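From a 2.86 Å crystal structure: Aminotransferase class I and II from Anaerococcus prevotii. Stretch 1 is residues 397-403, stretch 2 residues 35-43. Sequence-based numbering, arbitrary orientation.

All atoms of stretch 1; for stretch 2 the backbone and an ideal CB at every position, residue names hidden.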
# COMPACT_ATOMS: atom_id res chain seq x y z
N GLU A 397 11.02 -21.46 -28.26
CA GLU A 397 10.83 -21.83 -29.67
C GLU A 397 10.23 -20.72 -30.56
O GLU A 397 10.39 -20.75 -31.78
CB GLU A 397 10.04 -23.15 -29.80
CG GLU A 397 8.56 -23.07 -29.47
CD GLU A 397 8.22 -23.35 -28.01
OE1 GLU A 397 8.93 -22.86 -27.09
OE2 GLU A 397 7.21 -24.07 -27.78
N LYS A 398 9.56 -19.75 -29.95
CA LYS A 398 8.98 -18.64 -30.70
C LYS A 398 9.93 -17.46 -30.91
O LYS A 398 9.68 -16.62 -31.78
CB LYS A 398 7.70 -18.14 -30.04
CG LYS A 398 6.48 -19.03 -30.25
CD LYS A 398 5.25 -18.34 -29.68
CE LYS A 398 4.08 -19.29 -29.51
NZ LYS A 398 3.03 -18.66 -28.66
N ILE A 399 11.00 -17.40 -30.13
CA ILE A 399 11.93 -16.25 -30.17
C ILE A 399 12.51 -16.00 -31.57
O ILE A 399 12.53 -14.85 -32.02
CB ILE A 399 13.07 -16.36 -29.13
CG1 ILE A 399 12.55 -16.82 -27.75
CG2 ILE A 399 13.84 -15.05 -29.02
CD1 ILE A 399 12.31 -15.72 -26.75
N PRO A 400 12.99 -17.06 -32.26
CA PRO A 400 13.55 -16.83 -33.60
C PRO A 400 12.59 -16.10 -34.54
O PRO A 400 12.98 -15.10 -35.15
CB PRO A 400 13.82 -18.25 -34.10
CG PRO A 400 14.08 -19.03 -32.86
CD PRO A 400 13.11 -18.47 -31.86
N LYS A 401 11.34 -16.56 -34.65
CA LYS A 401 10.33 -15.88 -35.45
C LYS A 401 10.19 -14.43 -34.98
O LYS A 401 10.29 -13.51 -35.80
CB LYS A 401 8.98 -16.62 -35.39
CG LYS A 401 7.79 -15.85 -35.98
CD LYS A 401 6.78 -16.75 -36.70
CE LYS A 401 6.12 -17.81 -35.82
NZ LYS A 401 5.19 -17.29 -34.76
N LEU A 402 10.00 -14.25 -33.68
CA LEU A 402 9.87 -12.93 -33.06
C LEU A 402 11.05 -12.02 -33.41
O LEU A 402 10.87 -10.82 -33.60
CB LEU A 402 9.72 -13.04 -31.54
CG LEU A 402 9.96 -11.85 -30.59
CD1 LEU A 402 9.03 -10.67 -30.84
CD2 LEU A 402 9.84 -12.31 -29.15
N VAL A 403 12.25 -12.60 -33.49
CA VAL A 403 13.44 -11.81 -33.80
C VAL A 403 13.54 -11.51 -35.30
O VAL A 403 13.78 -10.37 -35.69
CB VAL A 403 14.72 -12.48 -33.28
CG1 VAL A 403 15.95 -11.72 -33.76
CG2 VAL A 403 14.71 -12.55 -31.76
N UNK A 35 -5.73 -17.93 -31.62
CA UNK A 35 -5.26 -19.03 -30.79
C UNK A 35 -3.80 -18.94 -30.40
O UNK A 35 -2.94 -18.68 -31.25
CB UNK A 35 -5.50 -20.35 -31.52
N UNK A 36 -3.54 -19.15 -29.11
CA UNK A 36 -2.19 -19.25 -28.50
C UNK A 36 -0.97 -19.21 -29.43
O UNK A 36 -0.19 -18.25 -29.38
CB UNK A 36 -2.12 -20.56 -27.71
N UNK A 37 -0.79 -20.26 -30.24
CA UNK A 37 0.42 -20.43 -31.06
C UNK A 37 0.56 -19.40 -32.16
O UNK A 37 1.68 -19.01 -32.52
CB UNK A 37 0.43 -21.83 -31.69
N UNK A 38 -0.57 -18.94 -32.69
CA UNK A 38 -0.57 -17.92 -33.73
C UNK A 38 -0.02 -16.57 -33.23
O UNK A 38 0.41 -15.75 -34.03
CB UNK A 38 -1.99 -17.74 -34.27
N UNK A 39 -0.03 -16.37 -31.92
CA UNK A 39 0.29 -15.07 -31.33
C UNK A 39 1.60 -15.08 -30.54
O UNK A 39 1.95 -16.08 -29.91
CB UNK A 39 -0.85 -14.62 -30.42
N UNK A 40 2.33 -13.96 -30.59
CA UNK A 40 3.53 -13.79 -29.79
C UNK A 40 3.33 -12.62 -28.81
O UNK A 40 3.55 -11.45 -29.15
CB UNK A 40 4.75 -13.55 -30.69
N UNK A 41 2.89 -12.96 -27.60
CA UNK A 41 2.57 -11.98 -26.57
C UNK A 41 3.78 -11.58 -25.73
O UNK A 41 4.07 -12.21 -24.70
CB UNK A 41 1.47 -12.53 -25.66
N UNK A 42 4.48 -10.53 -26.17
CA UNK A 42 5.73 -10.12 -25.55
C UNK A 42 5.60 -8.72 -24.94
O UNK A 42 6.49 -7.87 -25.10
CB UNK A 42 6.87 -10.15 -26.57
N UNK A 43 4.51 -8.49 -24.22
CA UNK A 43 4.13 -7.15 -23.77
C UNK A 43 4.51 -6.84 -22.31
O UNK A 43 5.25 -5.89 -22.06
CB UNK A 43 2.62 -6.98 -23.94

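Stretch 1 offers this contact three side chains: the long Lys-398, the reaching Lys-401 and the branched Leu-402. Stretch 2 must answer two lysines, each a stem with an ammonium end, and the methyls of Leu-402.

Position 35 lies far from stretch 1, which therefore sets no preference. The backbone does: phi is 101°, a value that by itself favours glycine, with asparagine the usual second choice. The residue is Gly-35, the first after a helix to leave helical angles; Gly-35 O accepts a hydrogen bond from the N of position 38 at 2.8 Å.

At position 36 the CA-to-CB bond points sideways and meets nothing of stretch 1, so many side chains would fit. The backbone does the work here, since its carbonyl faces the ammonium of Lys-398. The deposited residue is Arg-36, and Lys-398 NZ makes a weak hydrogen bond of 3.3 Å to Arg-36 O.

Position 37 also points sideways, with its ideal CB 4.9 Å from Lys-398 CE. A lysine stem beside open space admits almost any polar residue, and an acid would suit the positive charge nearby. Glu-37 is found, but its carboxylate turns to its neighbour instead: Glu-37 OE1 lies 3.1 Å from Arg-36 NH2, a salt bridge of charges only, as the oxygen sits well out of the guanidinium plane. Toward Lys-398 it presents its backbone: Glu-37 O lies 3.9 Å from Lys-398 CE.

Position 38 points away, within a short 3-10 segment, and stretch 1 leaves it free; a small residue is ample. It is Ala-38.

Position 39 points away too, so its side chain is not chosen by this contact, while its extended phi/psi of -112/145° suits beta-branched residues. Val-39 fills it. Its carbonyl matters more: Lys-398 NZ donates to Val-39 O at 3.1 Å, the shorter of the two hydrogen bonds that hold the ammonium. Because both acceptors are backbone oxygens, the pairing asks for a backbone path rather than particular side chains.

Position 40 is the centre of the contact. Its CB points toward stretch 1, 4.9 Å from Lys-398 CD and 5.1 Å from Leu-402 CB, between an aliphatic stem and a leucine. Valine, leucine, isoleucine or methionine could all use that space, and the strand geometry favours a branched CB. In Ile-40, CG1 lies 3.9 Å from Lys-398 CD, CD1 reaches 3.4 Å from Lys-401 NZ, and CG2 packs 4.0 Å from Leu-402 CD2. It has the largest covered area of either stretch.

Position 41 points away, as alternation along a strand predicts, and polar residues are welcome. It is Asn-41.

Position 42 turns back toward the helix, its ideal CB 4.5 Å from Leu-402 CD2. A small apolar residue is enough to touch that methyl, and Ala-42 does so.

Position 43 is out of reach and unconstrained by stretch 1; it is Ala-43.

Stretch 2 (35-43) GREAVINAA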
# COMPACT_ATOMS: atom_id res chain seq x y z
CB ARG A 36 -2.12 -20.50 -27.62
CG ARG A 36 -2.25 -20.25 -26.13
CD ARG A 36 -2.34 -21.55 -25.34
NE ARG A 36 -1.66 -22.69 -25.97
CZ ARG A 36 -0.34 -22.85 -26.06
NH1 ARG A 36 0.49 -21.93 -25.57
NH2 ARG A 36 0.16 -23.93 -26.65
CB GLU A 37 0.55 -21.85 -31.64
CG GLU A 37 -0.75 -22.61 -31.81
CD GLU A 37 -1.28 -23.17 -30.50
OE1 GLU A 37 -0.44 -23.50 -29.62
OE2 GLU A 37 -2.52 -23.26 -30.33
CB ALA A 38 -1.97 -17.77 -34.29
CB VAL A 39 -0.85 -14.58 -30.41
CG1 VAL A 39 -0.72 -13.08 -30.14
CG2 VAL A 39 -2.22 -14.90 -31.01
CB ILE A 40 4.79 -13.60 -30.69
CG1 ILE A 40 5.04 -14.87 -31.51
CG2 ILE A 40 6.02 -13.27 -29.85
CD1 ILE A 40 6.02 -14.71 -32.64
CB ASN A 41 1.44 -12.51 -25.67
CG ASN A 41 0.91 -11.48 -24.69
OD1 ASN A 41 1.29 -10.30 -24.70
ND2 ASN A 41 0.00 -11.92 -23.84
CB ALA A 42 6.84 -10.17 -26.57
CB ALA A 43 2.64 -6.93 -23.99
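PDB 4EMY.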